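Local coordinates for RabGAP/TBC protein (Chlamydomonas reinhardtii, PDB 4P17), which probably acts through its TBC domain as a GTPase-activating protein for Rab GTPases in the flagellum, although its function is not established, at residues Arg131-Arg136 with Arg167-Ala172; Trp75-Thr80 with Ser252-Gly257. All coordinates share one frame; numbering follows the deposited sequence. Where two conformers were deposited one is given.

Contact 1 of 2, residues Arg131-Arg136 with Arg167-Ala172; sequences RAALCR and RNEEAA
Where A133 on helix 128-144 faces E169 in the first turn of helix 169-183, the two backbones come to 6.7 Å between the CA atom of A133 and the CA atom of E169. One ion pair carries most of what passes between them. R136 takes hold of the E169 carboxylate side-on with two nitrogens, one for each oxygen: NE of R136 gives a hydrogen bond of 3.0 Å to OE1 of E169, and NH2 of R136 reaches OE2 of E169 at 2.7 Å. Both bonds are nearly straight and the oxygens lie in the guanidinium plane, but the carboxylate is turned 29° from it, so the nitrogens meet its syn side from out of the carboxylate's own plane. The bend in the arginine chain at chi3 (-60°) folds the guanidinium back over its own helix, one face lying above CA of A133 and O of A132. Next to the pair, CB of A133 touches OE2 of E169 at 3.6 Å. A leucine in place of R136 would probably leave the E169 carboxylate without its charged mate and free to turn. N168 opens the second helix as its N-cap: its OD1 accepts from N of A171 at 3.0 Å. The salt bridge thus ties the start of one helix to the flank of another within the all-helical TBC domain. Helix 94-102 packs against it through Y95, which touches both R136 and E169, while L162 of helix 153-164 meets E169 and W124 from a loop lies against A133.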
# COMPACT_ATOMS: atom_id res chain seq x y z
N ARG A 131 18.22 5.67 3.31
CA ARG A 131 18.35 4.62 4.31
C ARG A 131 18.23 5.20 5.73
O ARG A 131 17.56 4.63 6.60
CB ARG A 131 19.68 3.90 4.15
CG ARG A 131 19.86 3.20 2.83
CD ARG A 131 18.88 2.05 2.65
NE ARG A 131 19.11 1.36 1.39
CZ ARG A 131 18.20 0.69 0.71
NH1 ARG A 131 16.96 0.58 1.16
NH2 ARG A 131 18.56 0.13 -0.44
N ALA A 132 18.84 6.36 5.96
CA ALA A 132 18.86 6.91 7.33
C ALA A 132 17.50 7.41 7.71
O ALA A 132 17.04 7.19 8.82
CB ALA A 132 19.88 8.01 7.46
N ALA A 133 16.82 8.04 6.76
CA ALA A 133 15.46 8.52 6.98
C ALA A 133 14.50 7.39 7.28
O ALA A 133 13.73 7.44 8.22
CB ALA A 133 14.99 9.28 5.75
N LEU A 134 14.61 6.32 6.51
CA LEU A 134 13.72 5.19 6.68
C LEU A 134 13.98 4.54 8.03
O LEU A 134 13.07 4.13 8.75
CB LEU A 134 13.94 4.23 5.52
CG LEU A 134 13.08 2.97 5.46
CD1 LEU A 134 12.54 2.76 4.06
CD2 LEU A 134 13.92 1.83 5.87
N CYS A 135 15.25 4.48 8.40
CA CYS A 135 15.61 3.87 9.68
C CYS A 135 15.09 4.73 10.83
O CYS A 135 14.57 4.21 11.82
CB CYS A 135 17.12 3.68 9.78
SG CYS A 135 17.75 2.30 8.80
N ARG A 136 15.21 6.05 10.71
CA ARG A 136 14.73 6.95 11.75
C ARG A 136 13.24 6.74 12.01
O ARG A 136 12.82 6.56 13.14
CB ARG A 136 15.01 8.40 11.38
CG ARG A 136 16.41 8.84 11.73
CD ARG A 136 16.57 10.37 11.66
NE ARG A 136 16.28 10.89 10.33
CZ ARG A 136 17.19 11.02 9.37
NH1 ARG A 136 18.45 10.67 9.56
NH2 ARG A 136 16.82 11.50 8.19
N ARG A 167 9.35 12.76 1.07
CA ARG A 167 10.46 12.57 1.97
C ARG A 167 10.19 13.15 3.36
O ARG A 167 11.13 13.36 4.13
CB ARG A 167 11.75 13.15 1.41
CG ARG A 167 12.07 12.57 0.05
CD ARG A 167 13.36 13.12 -0.55
NE ARG A 167 13.54 12.56 -1.87
CZ ARG A 167 14.55 12.84 -2.69
NH1 ARG A 167 15.48 13.71 -2.32
NH2 ARG A 167 14.61 12.25 -3.87
N ASN A 168 8.92 13.35 3.68
CA ASN A 168 8.53 13.90 4.99
C ASN A 168 8.45 12.82 6.05
O ASN A 168 7.46 12.08 6.11
CB ASN A 168 7.19 14.61 4.87
CG ASN A 168 6.87 15.43 6.09
OD1 ASN A 168 7.12 15.01 7.22
ND2 ASN A 168 6.31 16.62 5.87
N GLU A 169 9.49 12.72 6.88
CA GLU A 169 9.63 11.61 7.81
C GLU A 169 8.59 11.64 8.92
O GLU A 169 8.08 10.60 9.32
CB GLU A 169 11.02 11.60 8.44
CG GLU A 169 12.13 11.71 7.44
CD GLU A 169 13.45 11.96 8.11
OE1 GLU A 169 13.55 11.67 9.33
OE2 GLU A 169 14.37 12.43 7.41
N GLU A 170 8.30 12.83 9.46
CA GLU A 170 7.33 12.89 10.53
C GLU A 170 5.95 12.54 9.99
O GLU A 170 5.16 11.86 10.66
CB GLU A 170 7.31 14.28 11.20
CG GLU A 170 6.19 14.39 12.20
CD GLU A 170 6.32 15.54 13.17
OE1 GLU A 170 7.21 16.38 12.98
OE2 GLU A 170 5.51 15.62 14.11
N ALA A 171 5.65 12.96 8.77
CA ALA A 171 4.37 12.57 8.16
C ALA A 171 4.27 11.04 8.03
O ALA A 171 3.25 10.43 8.32
CB ALA A 171 4.23 13.21 6.80
N ALA A 172 5.34 10.46 7.57
CA ALA A 172 5.38 9.01 7.40
C ALA A 172 5.21 8.31 8.74
O ALA A 172 4.48 7.34 8.84
CB ALA A 172 6.68 8.63 6.71

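Contact 2 of 2, residues Trp75-Thr80 with Ser252-Gly257; sequences WVWMET and SLFYEG
F254 turns an edge of its ring onto the indole of W77, an edge-to-face pair with the planes at 61° and the centroids of the phenyl and the five-membered ring 4.8 Å apart. CD2 of F254 leads, sitting over one face of the indole 3.5 Å from CD2 of W77, with CE2 of F254 next to it toward the six-membered ring. One turn on, CG2 of T80 comes to the edge of the Y255 ring, 3.6 Å from CD1 of Y255. The T80 hydroxyl, OG1, placed between its backbone N and carbonyl carbon (chi1 61°), has one proton and two carbonyl oxygens within reach, O of F254 at 3.2 Å and O of V76 at 3.0 Å. These side chains join helices 73-80 and 243-256 of the all-helical TBC fold near their C-terminal ends; over the short segments 75-80 and 252-256 the two run in roughly the same direction, 31° apart, with a closest axis approach of 8.9 Å. Just beyond, G257 leaves helix 243-256 with a positive phi. In the second shell, NE1 of W77 donates to OD1 of D251, which helps fix the rotation of the indole. L175 of helix 169-183 packs on both W77 and F254, and I183 adds to the cover of the phenyl. The Y255 side chain instead lies against helix 57-65, touching L60 and I64, and L53 from a loop rests on T80.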
# COMPACT_ATOMS: atom_id res chain seq x y z
N TRP A 75 -1.63 15.64 1.60
CA TRP A 75 -2.81 16.37 2.09
C TRP A 75 -3.97 15.43 2.45
O TRP A 75 -4.54 15.47 3.55
CB TRP A 75 -3.25 17.41 1.03
CG TRP A 75 -4.40 18.25 1.45
CD1 TRP A 75 -4.48 19.04 2.56
CD2 TRP A 75 -5.65 18.42 0.76
NE1 TRP A 75 -5.70 19.69 2.61
CE2 TRP A 75 -6.44 19.32 1.51
CE3 TRP A 75 -6.17 17.91 -0.42
CZ2 TRP A 75 -7.71 19.71 1.11
CZ3 TRP A 75 -7.44 18.28 -0.81
CH2 TRP A 75 -8.19 19.17 -0.06
N VAL A 76 -4.35 14.60 1.49
CA VAL A 76 -5.50 13.73 1.67
C VAL A 76 -5.23 12.56 2.62
O VAL A 76 -6.05 12.26 3.46
CB VAL A 76 -5.97 13.16 0.32
CG1 VAL A 76 -7.16 12.25 0.49
CG2 VAL A 76 -6.30 14.29 -0.65
N TRP A 77 -4.12 11.86 2.43
CA TRP A 77 -3.85 10.71 3.28
C TRP A 77 -3.76 11.08 4.74
O TRP A 77 -4.24 10.35 5.59
CB TRP A 77 -2.55 10.05 2.91
CG TRP A 77 -2.58 9.28 1.66
CD1 TRP A 77 -3.65 9.12 0.80
CD2 TRP A 77 -1.49 8.56 1.09
NE1 TRP A 77 -3.27 8.35 -0.28
CE2 TRP A 77 -1.95 8.01 -0.12
CE3 TRP A 77 -0.16 8.36 1.46
CZ2 TRP A 77 -1.13 7.22 -0.94
CZ3 TRP A 77 0.65 7.60 0.65
CH2 TRP A 77 0.16 7.03 -0.54
N MET A 78 -3.06 12.16 5.02
CA MET A 78 -2.80 12.54 6.41
C MET A 78 -4.11 12.91 7.12
O MET A 78 -4.27 12.66 8.31
CB MET A 78 -1.81 13.67 6.50
CG MET A 78 -0.38 13.32 6.06
SD MET A 78 0.46 12.04 7.01
CE MET A 78 0.69 12.86 8.59
N GLU A 79 -5.05 13.46 6.37
CA GLU A 79 -6.37 13.77 6.94
C GLU A 79 -7.31 12.55 7.01
O GLU A 79 -7.81 12.19 8.08
CB GLU A 79 -7.04 14.88 6.12
CG GLU A 79 -8.44 15.28 6.61
CD GLU A 79 -8.41 15.90 7.99
OE1 GLU A 79 -7.32 16.27 8.47
OE2 GLU A 79 -9.49 16.01 8.60
N THR A 80 -7.55 11.87 5.89
CA THR A 80 -8.48 10.74 5.94
C THR A 80 -7.99 9.58 6.84
O THR A 80 -8.80 8.87 7.41
CB THR A 80 -8.76 10.16 4.53
OG1 THR A 80 -7.54 9.69 3.94
CG2 THR A 80 -9.34 11.19 3.62
N SER A 252 -7.56 4.38 -1.24
CA SER A 252 -8.79 3.86 -0.65
C SER A 252 -8.60 3.19 0.71
O SER A 252 -9.50 3.23 1.55
CB SER A 252 -9.45 2.90 -1.63
OG SER A 252 -10.00 3.68 -2.70
N LEU A 253 -7.45 2.57 0.95
CA LEU A 253 -7.17 1.98 2.26
C LEU A 253 -7.24 3.01 3.38
O LEU A 253 -7.77 2.76 4.47
CB LEU A 253 -5.78 1.32 2.28
CG LEU A 253 -5.29 0.77 3.63
CD1 LEU A 253 -6.20 -0.38 4.10
CD2 LEU A 253 -3.83 0.31 3.57
N PHE A 254 -6.65 4.17 3.11
CA PHE A 254 -6.56 5.24 4.12
C PHE A 254 -7.89 5.97 4.29
O PHE A 254 -8.00 6.81 5.17
CB PHE A 254 -5.46 6.27 3.75
CG PHE A 254 -4.04 5.70 3.82
CD1 PHE A 254 -3.67 4.87 4.86
CD2 PHE A 254 -3.11 5.97 2.85
CE1 PHE A 254 -2.40 4.33 4.92
CE2 PHE A 254 -1.85 5.42 2.91
CZ PHE A 254 -1.50 4.61 3.94
N TYR A 255 -8.89 5.64 3.48
CA TYR A 255 -10.23 6.24 3.62
C TYR A 255 -11.31 5.23 4.01
O TYR A 255 -12.14 5.48 4.88
CB TYR A 255 -10.62 6.93 2.33
CG TYR A 255 -11.94 7.64 2.46
CD1 TYR A 255 -12.00 8.90 3.02
CD2 TYR A 255 -13.10 7.05 2.02
CE1 TYR A 255 -13.21 9.55 3.15
CE2 TYR A 255 -14.31 7.70 2.14
CZ TYR A 255 -14.35 8.94 2.70
OH TYR A 255 -15.56 9.56 2.80
N GLU A 256 -11.31 4.07 3.36
CA GLU A 256 -12.36 3.08 3.56
C GLU A 256 -11.98 2.00 4.57
O GLU A 256 -12.85 1.34 5.11
CB GLU A 256 -12.70 2.40 2.22
CG GLU A 256 -13.20 3.34 1.17
CD GLU A 256 -13.78 2.63 -0.01
OE1 GLU A 256 -14.47 1.60 0.16
OE2 GLU A 256 -13.54 3.12 -1.12
N GLY A 257 -10.68 1.78 4.78
CA GLY A 257 -10.24 0.77 5.74
C GLY A 257 -9.79 -0.56 5.13
O GLY A 257 -9.73 -0.70 3.92

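Contacts 1 and 2 have centres about 19 Å apart, and in sequence contact 1 falls wholly within the span that contact 2 brings together. Helix 169-183 runs between them: its first turn carries the acid of contact 1, and farther along it packs against W77 and F254 of contact 2. The segments also touch directly, O of A171 lying 3.5 Å from SD of M78 in plain packing. The two differ in kind, contact 1 held by charge and contact 2 mainly by aromatic packing; the centre of contact 1 lies about 17 Å from the centre of the chain, that of contact 2 about 12 Å. All four segments belong to the TBC family region.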